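Local coordinates for putative exonuclease (Eubacterium rectale, PDB 3L0A), which probably acts as a hydrolase, perhaps a nuclease of the PDDEXK-like class, and binds a zinc ion through four cysteines, at residues Met2-Glu7 with Lys16-Val21; Ser22-Phe27 with His219-Asn224; Ala148-Leu153 with Leu162-Tyr167; Val176-Val181 with Val209-Leu214; Ile228-Val231 with Glu235-Pro238. All blocks are in the same frame, centred on the assembly; numbering follows the deposited sequence.

Interaction 1: Met2-Glu7 with Lys16-Val21; sequences MQLTSE and KEYMSV
Glu17 and Tyr18, where helix 12-17 runs out into the loop leading to strand 19-20, hold the N-terminal tail against strands 114-123 and 126-136 of the mixed sheet. Glu17 comes first. Its CG lies anti to its backbone N (chi1 -151°), which sends the carboxylate out to the tail: Met2 N donates to Glu17 OE2 over 2.7 Å, nearly straight at 174° and on the syn side of the carboxylate. Glutamate suits this place, its long side chain carrying a carboxylate oxygen, a strong acceptor, to the tail N-H. The same carboxylate brushes the selenomethionine at position 2, with Glu17 OE1 3.5 Å from Met2 CB. Tyr18 follows as the first residue to leave the helix. Its hydroxyl donates to Met2 O at 2.8 Å, in the carbonyl plane and on a lone pair, so two successive side chains grip both polar groups of one tail residue. The Tyr18 ring also serves Leu4, whose isobutyl end runs antiparallel to the tyrosine side chain and also rests on Ile118 and Thr120. Leu4 CD1 makes a CH-pi contact over one ring face, 4.2 Å from the centroid, while Leu4 CD2 approaches Tyr18 CE2 to 3.5 Å.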
# COMPACT_ATOMS: atom_id res chain seq x y z
N MSE A 2 -20.24 36.33 -20.94
CA MSE A 2 -20.21 35.15 -21.83
C MSE A 2 -21.36 34.18 -21.52
O MSE A 2 -21.60 33.85 -20.36
CB MSE A 2 -18.84 34.48 -21.74
CG MSE A 2 -18.66 33.12 -22.41
SE MSE A 2 -16.89 32.41 -21.92
CE MSE A 2 -15.86 33.71 -22.99
N GLN A 3 -22.10 33.76 -22.55
CA GLN A 3 -23.22 32.83 -22.35
C GLN A 3 -22.64 31.43 -22.31
O GLN A 3 -22.11 30.95 -23.32
CB GLN A 3 -24.27 32.98 -23.47
N LEU A 4 -22.68 30.77 -21.15
CA LEU A 4 -22.03 29.46 -21.05
C LEU A 4 -22.93 28.35 -21.59
O LEU A 4 -24.16 28.40 -21.47
CB LEU A 4 -21.66 29.10 -19.60
CG LEU A 4 -20.80 30.02 -18.75
CD1 LEU A 4 -21.01 29.66 -17.30
CD2 LEU A 4 -19.35 29.95 -19.15
N THR A 5 -22.28 27.33 -22.15
CA THR A 5 -22.96 26.14 -22.67
C THR A 5 -22.26 24.85 -22.24
O THR A 5 -21.12 24.86 -21.74
CB THR A 5 -23.01 26.15 -24.22
OG1 THR A 5 -21.68 25.97 -24.75
CG2 THR A 5 -23.61 27.47 -24.72
N SER A 6 -22.95 23.73 -22.44
CA SER A 6 -22.35 22.43 -22.24
C SER A 6 -21.04 22.28 -23.00
O SER A 6 -20.12 21.70 -22.46
CB SER A 6 -23.31 21.34 -22.70
OG SER A 6 -23.63 21.53 -24.07
N GLU A 7 -20.98 22.80 -24.23
CA GLU A 7 -19.80 22.61 -25.09
C GLU A 7 -18.62 23.41 -24.56
O GLU A 7 -17.48 22.93 -24.58
CB GLU A 7 -20.09 23.02 -26.55
CG GLU A 7 -19.00 22.62 -27.57
CD GLU A 7 -18.85 23.61 -28.74
OE1 GLU A 7 -19.80 23.75 -29.54
OE2 GLU A 7 -17.78 24.26 -28.84
N LYS A 16 -11.45 31.86 -17.36
CA LYS A 16 -10.90 33.17 -17.07
C LYS A 16 -12.01 34.09 -16.56
O LYS A 16 -11.83 34.80 -15.57
CB LYS A 16 -10.20 33.76 -18.30
CG LYS A 16 -8.81 33.11 -18.59
CD LYS A 16 -7.88 33.95 -19.52
CE LYS A 16 -6.40 33.61 -19.26
NZ LYS A 16 -5.47 33.80 -20.43
N GLU A 17 -13.17 34.06 -17.21
CA GLU A 17 -14.32 34.91 -16.83
C GLU A 17 -15.05 34.44 -15.54
O GLU A 17 -15.64 35.24 -14.82
CB GLU A 17 -15.32 35.05 -18.00
CG GLU A 17 -16.11 36.37 -18.01
CD GLU A 17 -16.96 36.56 -19.27
OE1 GLU A 17 -16.38 36.56 -20.39
OE2 GLU A 17 -18.21 36.73 -19.15
N TYR A 18 -15.01 33.14 -15.25
CA TYR A 18 -15.76 32.63 -14.12
C TYR A 18 -14.89 31.82 -13.15
O TYR A 18 -14.29 30.83 -13.55
CB TYR A 18 -16.91 31.77 -14.64
CG TYR A 18 -17.98 32.50 -15.47
CD1 TYR A 18 -19.00 33.25 -14.84
CD2 TYR A 18 -18.02 32.41 -16.85
CE1 TYR A 18 -19.99 33.91 -15.59
CE2 TYR A 18 -19.01 33.06 -17.60
CZ TYR A 18 -19.99 33.81 -16.97
OH TYR A 18 -20.95 34.44 -17.72
N MSE A 19 -14.82 32.24 -11.88
CA MSE A 19 -14.29 31.39 -10.81
C MSE A 19 -15.23 30.18 -10.71
O MSE A 19 -16.41 30.26 -11.04
CB MSE A 19 -14.25 32.14 -9.48
CG MSE A 19 -13.76 31.36 -8.26
SE MSE A 19 -11.96 30.74 -8.40
CE MSE A 19 -11.19 32.35 -9.15
N SER A 20 -14.69 29.05 -10.26
CA SER A 20 -15.47 27.86 -10.14
C SER A 20 -15.01 27.14 -8.89
O SER A 20 -13.95 27.47 -8.32
CB SER A 20 -15.28 26.94 -11.36
OG SER A 20 -14.15 26.08 -11.23
N VAL A 21 -15.79 26.18 -8.44
CA VAL A 21 -15.40 25.44 -7.26
C VAL A 21 -14.05 24.79 -7.52
O VAL A 21 -13.19 24.75 -6.64
CB VAL A 21 -16.41 24.37 -6.88
CG1 VAL A 21 -15.74 23.31 -5.93
CG2 VAL A 21 -17.62 25.02 -6.25

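Interaction 2: Ser22-Phe27 with His219-Asn224; sequences SGYKDF and HMVEMN
Tyr24 bridges two helices almost alone, reaching from helix 21-28 to Val221 on helix 211-232. The short segments have axes 11.8 Å apart at 62°, too far apart for small residues to meet, and a long aromatic side chain suits this distance. CG lies trans to the backbone N (chi1 168°), which carries the ring across to helix 211-232.

The close-packed part is the outer half of that ring against Val221. Val221 CG2 sits over one face, 4.0 Å from Tyr24 CZ, and Val221 CG1 lies 4.1 Å from Tyr24 CE1. Beyond them the hydroxyl comes down on the backbone, with Tyr24 OH 3.5 Å from Val221 CA. A branched valine fits here because its two methyls present a compact apolar surface to the ring, close to the helix backbone. Both residues are buried.

The other side is looser. Asn224 approaches the hydroxyl with its CB, 3.9 Å from Tyr24 OH. Met220, a selenomethionine, contributes little beyond its carbonyl, Met220 O being 3.7 Å from Tyr24 OH. Met220 is exposed and Asn224 partly so, as suits a flexible and a polar residue at the solvent-facing margin.

Further along helix 211-232, Tyr24 continues onto Met225 and Ile228. Ile172 of helix 170-185 touches both Tyr24 and Val221, and Phe124, just after strand 114-123, packs on Val221, so the contact lies where three helices meet beside the sheet.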
# COMPACT_ATOMS: atom_id res chain seq x y z
N SER A 22 -13.89 24.25 -8.73
CA SER A 22 -12.63 23.57 -9.11
C SER A 22 -11.49 24.56 -9.20
O SER A 22 -10.44 24.32 -8.65
CB SER A 22 -12.76 22.78 -10.43
OG SER A 22 -11.65 21.88 -10.59
N GLY A 23 -11.71 25.68 -9.88
CA GLY A 23 -10.76 26.82 -9.85
C GLY A 23 -10.29 27.23 -8.45
O GLY A 23 -9.10 27.44 -8.21
N TYR A 24 -11.22 27.36 -7.53
CA TYR A 24 -10.88 27.81 -6.20
C TYR A 24 -9.93 26.83 -5.54
O TYR A 24 -8.91 27.23 -5.01
CB TYR A 24 -12.15 27.93 -5.38
CG TYR A 24 -11.91 28.10 -3.90
CD1 TYR A 24 -11.62 29.35 -3.38
CD2 TYR A 24 -11.99 27.01 -3.04
CE1 TYR A 24 -11.40 29.51 -2.04
CE2 TYR A 24 -11.77 27.16 -1.68
CZ TYR A 24 -11.47 28.42 -1.19
OH TYR A 24 -11.27 28.59 0.16
N LYS A 25 -10.27 25.53 -5.57
CA LYS A 25 -9.45 24.52 -4.96
C LYS A 25 -8.01 24.46 -5.56
O LYS A 25 -7.06 24.19 -4.82
CB LYS A 25 -10.12 23.13 -5.05
CG LYS A 25 -11.38 22.93 -4.18
CD LYS A 25 -12.01 21.58 -4.49
CE LYS A 25 -13.07 21.15 -3.47
NZ LYS A 25 -13.39 19.66 -3.58
N ASP A 26 -7.85 24.72 -6.87
CA ASP A 26 -6.50 24.79 -7.47
C ASP A 26 -5.64 25.75 -6.63
O ASP A 26 -4.54 25.40 -6.17
CB ASP A 26 -6.53 25.27 -8.93
CG ASP A 26 -7.17 24.26 -9.91
OD1 ASP A 26 -7.17 23.01 -9.64
OD2 ASP A 26 -7.68 24.74 -10.98
N PHE A 27 -6.19 26.93 -6.39
CA PHE A 27 -5.50 27.90 -5.56
C PHE A 27 -5.51 27.54 -4.09
O PHE A 27 -4.44 27.54 -3.48
CB PHE A 27 -6.07 29.30 -5.79
CG PHE A 27 -5.74 29.86 -7.13
CD1 PHE A 27 -4.52 30.48 -7.35
CD2 PHE A 27 -6.64 29.75 -8.18
CE1 PHE A 27 -4.20 31.02 -8.61
CE2 PHE A 27 -6.35 30.29 -9.42
CZ PHE A 27 -5.13 30.91 -9.65
N HIS A 219 -17.54 30.62 4.55
CA HIS A 219 -16.73 31.59 5.30
C HIS A 219 -15.25 31.49 4.91
O HIS A 219 -14.65 32.48 4.52
CB HIS A 219 -16.91 31.42 6.82
CG HIS A 219 -16.10 32.39 7.63
ND1 HIS A 219 -16.48 33.70 7.83
CD2 HIS A 219 -14.91 32.25 8.26
CE1 HIS A 219 -15.57 34.32 8.55
NE2 HIS A 219 -14.60 33.46 8.83
N MSE A 220 -14.68 30.29 5.00
CA MSE A 220 -13.30 30.07 4.56
C MSE A 220 -13.04 30.53 3.12
O MSE A 220 -11.98 31.08 2.82
CB MSE A 220 -12.92 28.58 4.70
CG MSE A 220 -12.54 28.16 6.15
SE MSE A 220 -11.18 29.34 6.98
CE MSE A 220 -9.62 28.79 5.89
N VAL A 221 -14.00 30.30 2.23
CA VAL A 221 -13.92 30.79 0.85
C VAL A 221 -13.75 32.30 0.85
O VAL A 221 -12.84 32.82 0.20
CB VAL A 221 -15.16 30.41 0.03
CG1 VAL A 221 -15.11 31.06 -1.34
CG2 VAL A 221 -15.25 28.91 -0.10
N GLU A 222 -14.62 32.97 1.60
CA GLU A 222 -14.54 34.43 1.77
C GLU A 222 -13.18 34.91 2.24
O GLU A 222 -12.71 35.93 1.74
CB GLU A 222 -15.62 34.93 2.75
CG GLU A 222 -15.79 36.48 2.81
CD GLU A 222 -16.95 36.92 3.72
OE1 GLU A 222 -17.51 36.05 4.42
OE2 GLU A 222 -17.30 38.15 3.72
N MSE A 223 -12.56 34.21 3.20
CA MSE A 223 -11.26 34.66 3.76
C MSE A 223 -10.12 34.53 2.76
O MSE A 223 -9.19 35.33 2.78
CB MSE A 223 -10.86 33.89 5.04
CG MSE A 223 -11.75 34.09 6.28
SE MSE A 223 -12.16 35.94 6.83
CE MSE A 223 -13.91 36.27 5.99
N ASN A 224 -10.19 33.51 1.91
CA ASN A 224 -9.12 33.21 0.94
C ASN A 224 -9.26 33.92 -0.40
O ASN A 224 -8.26 34.06 -1.10
CB ASN A 224 -9.06 31.72 0.68
CG ASN A 224 -8.49 30.96 1.85
OD1 ASN A 224 -9.13 30.09 2.40
ND2 ASN A 224 -7.28 31.31 2.23

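Interaction 3: Ala148-Leu153 with Leu162-Tyr167; sequences ASITDL and LDFVRY
Leu153 meets Leu162 and Asp163, and Ile150 meets Phe164, where the loop after strand 140-147 lies against the start of helix 164-167; a hairpin, 154-156 with 160-162, lies between them in the chain. Along Leu153, CA makes a CA-H...O contact with Leu162 O at 3.4 Å, CB lies 3.9 Å from the same oxygen, and from CG the branch CD2 reaches Asp163 CA at 3.7 Å. Its length lets leucine cover the backbone before the helix. Phe164 CG sits between its backbone N and carbonyl carbon (chi1 87°), which sets the ring beside the loop: Phe164 CD2 comes 3.4 Å from Ile150 O, and the ring meets Ile150 CG2. A water joins the segments, donating to Ile150 O and Asp152 O and accepting from Phe164 N at 2.9 Å. Asp163 is the N-cap: OD2 accepts from Arg166 N (2.9 Å, 171°), while Arg166 NE and NH2 converge on OD1 in a salt bridge, almost in the guanidinium plane, which should fix that group's rotation. Ile259 of the second subunit packs on Asp163 and Arg166, and its Leu262 on Ile150 and Leu153. Phe164 rests on Ile207 of strand 204-209 and on Tyr170 of helix 170-185.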
# COMPACT_ATOMS: atom_id res chain seq x y z
N ALA A 148 -13.51 5.58 -3.53
CA ALA A 148 -13.00 4.32 -2.97
C ALA A 148 -13.79 3.90 -1.74
O ALA A 148 -14.13 2.69 -1.56
CB ALA A 148 -11.44 4.45 -2.62
N SER A 149 -14.09 4.87 -0.90
CA SER A 149 -14.79 4.65 0.38
C SER A 149 -15.60 5.84 0.84
O SER A 149 -15.15 6.99 0.77
CB SER A 149 -13.78 4.33 1.50
OG SER A 149 -14.43 3.67 2.60
N ILE A 150 -16.80 5.54 1.34
CA ILE A 150 -17.65 6.47 2.07
C ILE A 150 -17.31 6.53 3.57
O ILE A 150 -17.30 7.59 4.16
CB ILE A 150 -19.14 6.04 1.94
CG1 ILE A 150 -19.65 6.28 0.50
CG2 ILE A 150 -19.98 6.74 2.95
CD1 ILE A 150 -21.00 5.62 0.19
N THR A 151 -17.06 5.37 4.18
CA THR A 151 -16.88 5.27 5.65
C THR A 151 -15.47 5.52 6.18
O THR A 151 -15.30 5.78 7.38
CB THR A 151 -17.28 3.89 6.13
OG1 THR A 151 -16.60 2.94 5.33
CG2 THR A 151 -18.78 3.69 5.98
N ASP A 152 -14.45 5.43 5.32
CA ASP A 152 -13.08 5.66 5.75
C ASP A 152 -12.89 7.09 6.20
O ASP A 152 -13.24 8.04 5.49
CB ASP A 152 -12.07 5.33 4.66
CG ASP A 152 -11.75 3.82 4.56
OD1 ASP A 152 -12.22 2.96 5.35
OD2 ASP A 152 -11.00 3.47 3.65
N LEU A 153 -12.29 7.20 7.41
CA LEU A 153 -11.85 8.45 8.02
C LEU A 153 -10.36 8.63 7.75
O LEU A 153 -9.61 7.62 7.67
CB LEU A 153 -12.13 8.44 9.53
CG LEU A 153 -13.60 8.24 9.98
CD1 LEU A 153 -13.81 8.50 11.49
CD2 LEU A 153 -14.54 9.09 9.17
N LEU A 162 -11.02 12.80 10.13
CA LEU A 162 -11.98 13.60 9.40
C LEU A 162 -12.74 12.73 8.38
O LEU A 162 -12.19 11.85 7.72
CB LEU A 162 -11.23 14.76 8.72
CG LEU A 162 -11.93 16.11 8.64
CD1 LEU A 162 -12.65 16.50 9.97
CD2 LEU A 162 -10.90 17.17 8.23
N ASP A 163 -14.05 12.95 8.29
CA ASP A 163 -14.91 12.29 7.30
C ASP A 163 -14.51 12.77 5.91
O ASP A 163 -13.90 13.82 5.78
CB ASP A 163 -16.35 12.73 7.52
CG ASP A 163 -16.48 14.23 7.42
OD1 ASP A 163 -16.12 14.91 8.40
OD2 ASP A 163 -16.86 14.71 6.34
N PHE A 164 -14.96 12.06 4.87
CA PHE A 164 -14.56 12.39 3.49
C PHE A 164 -15.05 13.73 2.98
O PHE A 164 -14.36 14.38 2.17
CB PHE A 164 -14.91 11.24 2.52
CG PHE A 164 -16.32 11.29 1.96
CD1 PHE A 164 -16.60 11.99 0.79
CD2 PHE A 164 -17.36 10.63 2.59
CE1 PHE A 164 -17.90 12.02 0.29
CE2 PHE A 164 -18.65 10.67 2.06
CZ PHE A 164 -18.91 11.35 0.91
N VAL A 165 -16.23 14.15 3.43
CA VAL A 165 -16.83 15.43 2.98
C VAL A 165 -15.98 16.61 3.37
O VAL A 165 -15.63 17.45 2.55
CB VAL A 165 -18.22 15.67 3.58
CG1 VAL A 165 -18.83 16.97 3.04
CG2 VAL A 165 -19.11 14.49 3.30
N ARG A 166 -15.67 16.70 4.65
CA ARG A 166 -14.80 17.79 5.09
C ARG A 166 -13.37 17.60 4.60
O ARG A 166 -12.70 18.58 4.26
CB ARG A 166 -14.83 17.91 6.61
CG ARG A 166 -16.10 18.57 7.11
CD ARG A 166 -16.05 18.74 8.61
NE ARG A 166 -16.26 17.49 9.27
CZ ARG A 166 -16.43 17.35 10.58
NH1 ARG A 166 -16.42 18.41 11.38
NH2 ARG A 166 -16.63 16.15 11.09
N TYR A 167 -12.90 16.36 4.54
CA TYR A 167 -11.48 16.13 4.12
C TYR A 167 -11.21 16.56 2.69
O TYR A 167 -10.16 17.13 2.40
CB TYR A 167 -11.05 14.66 4.33
CG TYR A 167 -9.57 14.30 4.01
CD1 TYR A 167 -9.20 13.94 2.74
CD2 TYR A 167 -8.59 14.30 5.00
CE1 TYR A 167 -7.93 13.61 2.43
CE2 TYR A 167 -7.27 13.91 4.71
CZ TYR A 167 -6.95 13.58 3.41
OH TYR A 167 -5.66 13.25 3.00
O HOH W 1 -15.61 9.30 5.45

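Interaction 4: Val176-Val181 with Val209-Leu214; sequences VYQEIV and VTDNYL
Gln178 NE2 donates to Asp211 OD1 over 3.0 Å, the one hydrogen bond that joins these two segments. It is fairly straight, 165° at the hydrogen, and lies within the amide plane, but it meets the carboxylate from above, 54° out of its plane; the two flat groups stand nearly perpendicular. The rest of the first shell is Leu214, whose CD1 lies against the flat amide, 3.3 Å from Gln178 OE1 and 3.5 Å from Gln178 NE2. A glutamine suits this buried place because its NH2 can serve two acceptors while its flat face rests against a methyl. Its chain is extended, with CG turned away from the backbone N (chi1 -172°), and so carries the amide across to helix 211-232. In the fold, helix 170-185 and the start of helix 211-232 are linked through the antiparallel strands 191-197 and 204-209 of the mixed sheet. Further out, the stronger partner of Gln178 NE2 is Leu189 O, just before strand 191-197; the two bonds together probably fix the amide's rotation. Asp211 occupies the first turn of its helix, where Thr210 O accepts from both Tyr213 N and Leu214 N, and Thr210 OG1 donates to Asn212 OD1 at 2.7 Å.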
# COMPACT_ATOMS: atom_id res chain seq x y z
N VAL A 176 -21.17 26.69 -2.19
CA VAL A 176 -21.17 27.59 -3.34
C VAL A 176 -22.37 27.27 -4.21
O VAL A 176 -23.18 28.15 -4.51
CB VAL A 176 -19.89 27.45 -4.18
CG1 VAL A 176 -20.05 28.13 -5.54
CG2 VAL A 176 -18.72 28.02 -3.42
N TYR A 177 -22.52 26.00 -4.53
CA TYR A 177 -23.68 25.54 -5.30
C TYR A 177 -24.99 26.08 -4.71
O TYR A 177 -25.76 26.71 -5.43
CB TYR A 177 -23.72 24.00 -5.36
CG TYR A 177 -22.78 23.33 -6.38
CD1 TYR A 177 -21.54 23.87 -6.70
CD2 TYR A 177 -23.13 22.13 -6.97
CE1 TYR A 177 -20.72 23.27 -7.62
CE2 TYR A 177 -22.30 21.52 -7.90
CZ TYR A 177 -21.08 22.10 -8.21
OH TYR A 177 -20.23 21.47 -9.10
N GLN A 178 -25.20 25.89 -3.41
CA GLN A 178 -26.37 26.40 -2.67
C GLN A 178 -26.60 27.90 -2.83
O GLN A 178 -27.74 28.37 -3.12
CB GLN A 178 -26.20 26.08 -1.17
CG GLN A 178 -27.44 26.38 -0.27
CD GLN A 178 -27.22 25.99 1.19
OE1 GLN A 178 -26.32 26.51 1.85
NE2 GLN A 178 -28.04 25.05 1.70
N GLU A 179 -25.54 28.66 -2.60
CA GLU A 179 -25.58 30.11 -2.67
C GLU A 179 -25.86 30.61 -4.08
O GLU A 179 -26.64 31.54 -4.23
CB GLU A 179 -24.26 30.71 -2.14
CG GLU A 179 -24.00 32.20 -2.40
CD GLU A 179 -25.10 33.13 -1.90
OE1 GLU A 179 -25.94 32.74 -1.05
OE2 GLU A 179 -25.11 34.30 -2.38
N ILE A 180 -25.23 30.03 -5.10
CA ILE A 180 -25.47 30.48 -6.49
C ILE A 180 -26.91 30.20 -6.92
O ILE A 180 -27.53 31.07 -7.51
CB ILE A 180 -24.45 29.92 -7.51
CG1 ILE A 180 -23.02 30.34 -7.13
CG2 ILE A 180 -24.72 30.41 -8.91
CD1 ILE A 180 -22.74 31.83 -7.22
N VAL A 181 -27.43 29.01 -6.60
CA VAL A 181 -28.87 28.71 -6.80
C VAL A 181 -29.72 29.76 -6.08
O VAL A 181 -30.74 30.25 -6.61
CB VAL A 181 -29.24 27.25 -6.32
CG1 VAL A 181 -30.74 26.99 -6.35
CG2 VAL A 181 -28.48 26.13 -7.14
N VAL A 209 -25.28 17.01 3.69
CA VAL A 209 -24.24 17.88 4.26
C VAL A 209 -24.97 19.12 4.79
O VAL A 209 -25.46 19.93 4.02
CB VAL A 209 -23.20 18.29 3.18
CG1 VAL A 209 -22.07 19.10 3.80
CG2 VAL A 209 -22.66 17.06 2.43
N THR A 210 -25.10 19.24 6.11
CA THR A 210 -25.98 20.20 6.71
C THR A 210 -25.48 21.65 6.63
O THR A 210 -24.32 21.90 6.41
CB THR A 210 -26.34 19.78 8.15
OG1 THR A 210 -25.17 19.37 8.84
CG2 THR A 210 -27.31 18.59 8.13
N ASP A 211 -26.40 22.60 6.77
CA ASP A 211 -26.09 24.00 6.48
C ASP A 211 -25.07 24.62 7.44
O ASP A 211 -24.42 25.58 7.07
CB ASP A 211 -27.37 24.85 6.42
CG ASP A 211 -28.34 24.44 5.28
OD1 ASP A 211 -27.93 23.72 4.35
OD2 ASP A 211 -29.53 24.85 5.30
N ASN A 212 -24.92 24.09 8.66
CA ASN A 212 -23.80 24.53 9.56
C ASN A 212 -22.40 24.32 9.02
O ASN A 212 -21.52 25.11 9.28
CB ASN A 212 -23.86 23.88 10.97
CG ASN A 212 -23.88 22.32 10.96
OD1 ASN A 212 -24.52 21.67 10.11
ND2 ASN A 212 -23.23 21.73 11.96
N TYR A 213 -22.22 23.23 8.29
CA TYR A 213 -20.94 22.89 7.66
C TYR A 213 -20.75 23.71 6.37
O TYR A 213 -19.64 24.22 6.10
CB TYR A 213 -20.87 21.38 7.37
CG TYR A 213 -20.84 20.54 8.63
CD1 TYR A 213 -19.78 20.64 9.54
CD2 TYR A 213 -21.89 19.65 8.94
CE1 TYR A 213 -19.74 19.88 10.72
CE2 TYR A 213 -21.86 18.89 10.12
CZ TYR A 213 -20.78 19.02 11.01
OH TYR A 213 -20.75 18.26 12.18
N LEU A 214 -21.85 23.90 5.61
CA LEU A 214 -21.81 24.71 4.41
C LEU A 214 -21.45 26.14 4.79
O LEU A 214 -20.62 26.74 4.13
CB LEU A 214 -23.16 24.71 3.67
CG LEU A 214 -23.70 23.35 3.21
CD1 LEU A 214 -24.89 23.52 2.25
CD2 LEU A 214 -22.63 22.49 2.59

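Interaction 5: Ile228-Val231 with Glu235-Pro238; sequences ILRV and EVEP
This is a surface contact in which the chain folds back on the end of a helix: residues 235-238, in the loop after helix 211-232, return along its last turn. The turn is closed by a backbone bond, Glu235 N to Arg230 O at 3.3 Å, with an N-H...O angle of 151°. One residue on, a water donates to both Val231 O and Val236 O, at 2.7 Å each, and so satisfies a carbonyl at the helix end and one in the returning loop.

Apolar branches fill the inner side. Val231 carries them on two arms: CG1 lies anti to its backbone N (chi1 -172°) and touches Pro238 CB at 3.6 Å, while CG2 meets Val236 CG2 at 3.8 Å. The same Val236 methyl also lies 3.8 Å from Arg230 CB. Compact valines suit this close approach of loop and helix, and the proline ring offers Val231 a compact apolar surface. Glu37 of helix 37-45 touches both Val231 and Pro238, whose side chain lies about 9 Å from the bound zinc ion.

On the outer side Glu235 crosses the aliphatic part of Arg230, Glu235 OE2 being 3.9 Å from Arg230 CG. In this conformer Arg230 NE and Glu235 OE2 are 5.2 Å apart; since Arg230 has a second conformer, any attraction is doubtful, and the turn is probably shaped mainly by the backbone bond, the water and the buried valine.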
# COMPACT_ATOMS: atom_id res chain seq x y z
N ILE A 228 -6.47 35.03 -3.66
CA ILE A 228 -6.74 34.41 -4.96
C ILE A 228 -6.93 35.52 -6.02
O ILE A 228 -6.21 35.55 -7.01
CB ILE A 228 -8.01 33.45 -4.94
CG1 ILE A 228 -7.75 32.21 -4.07
CG2 ILE A 228 -8.45 33.01 -6.37
CD1 ILE A 228 -9.04 31.56 -3.52
N LEU A 229 -7.86 36.44 -5.81
CA LEU A 229 -8.09 37.48 -6.81
C LEU A 229 -6.83 38.27 -7.18
O LEU A 229 -6.62 38.61 -8.35
CB LEU A 229 -9.22 38.43 -6.37
CG LEU A 229 -10.60 37.81 -6.57
CD1 LEU A 229 -11.66 38.54 -5.73
CD2 LEU A 229 -10.93 37.82 -8.08
N ARG A 230 -5.98 38.54 -6.20
CA ARG A 230 -4.72 39.25 -6.44
C ARG A 230 -3.86 38.44 -7.41
O ARG A 230 -3.37 38.96 -8.41
CB ARG A 230 -3.95 39.49 -5.11
CG ARG A 230 -4.30 40.82 -4.39
CD ARG A 230 -4.06 40.78 -2.85
NE ARG A 230 -2.66 40.56 -2.46
CZ ARG A 230 -2.29 39.89 -1.37
NH1 ARG A 230 -3.21 39.37 -0.56
NH2 ARG A 230 -1.01 39.74 -1.08
N VAL A 231 -3.71 37.14 -7.13
CA VAL A 231 -2.87 36.29 -7.98
C VAL A 231 -3.38 36.13 -9.45
O VAL A 231 -2.62 36.30 -10.41
CB VAL A 231 -2.62 34.90 -7.35
CG1 VAL A 231 -1.59 34.16 -8.16
CG2 VAL A 231 -2.15 35.03 -5.90
N GLU A 235 -1.31 40.74 -10.19
CA GLU A 235 -1.01 41.80 -9.23
C GLU A 235 0.07 41.30 -8.25
O GLU A 235 0.78 42.10 -7.65
CB GLU A 235 -2.31 42.21 -8.51
CG GLU A 235 -2.22 43.21 -7.35
CD GLU A 235 -3.61 43.76 -6.93
OE1 GLU A 235 -4.61 43.57 -7.67
OE2 GLU A 235 -3.71 44.39 -5.85
N VAL A 236 0.18 39.98 -8.11
CA VAL A 236 1.30 39.38 -7.39
C VAL A 236 1.73 38.07 -8.03
O VAL A 236 0.91 37.37 -8.65
CB VAL A 236 0.99 39.05 -5.88
CG1 VAL A 236 1.07 40.28 -5.03
CG2 VAL A 236 -0.35 38.35 -5.73
N GLU A 237 3.01 37.74 -7.85
CA GLU A 237 3.58 36.49 -8.34
C GLU A 237 3.01 35.31 -7.50
O GLU A 237 3.05 35.34 -6.26
CB GLU A 237 5.12 36.54 -8.32
N PRO A 238 2.48 34.28 -8.18
CA PRO A 238 1.96 33.08 -7.50
C PRO A 238 3.05 32.26 -6.82
O PRO A 238 4.11 32.08 -7.39
CB PRO A 238 1.42 32.24 -8.66
CG PRO A 238 2.24 32.67 -9.85
CD PRO A 238 2.41 34.14 -9.65
O HOH W 2 -0.01 36.73 -11.10

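Helix 211-232 runs through interactions 2, 4 and 5, meeting in turn helix 170-185 near its start, helix 21-28 at its middle and its own trailing loop at the end. Interaction 4 is buried and combines one amide-carboxylate bond with a leucine packed on the amide, whereas interaction 2, partly buried, relies on an aromatic ring over a valine. Interaction 5, at the surface, is closed by main-chain groups and a water. Interaction 3 is also buried and water-bridged, and shares with interaction 4 a border with the second subunit. Interaction 1, partly buried, grips the N-terminal tail and touches interactions 2 and 5 through Met19 and interaction 4 through Val21.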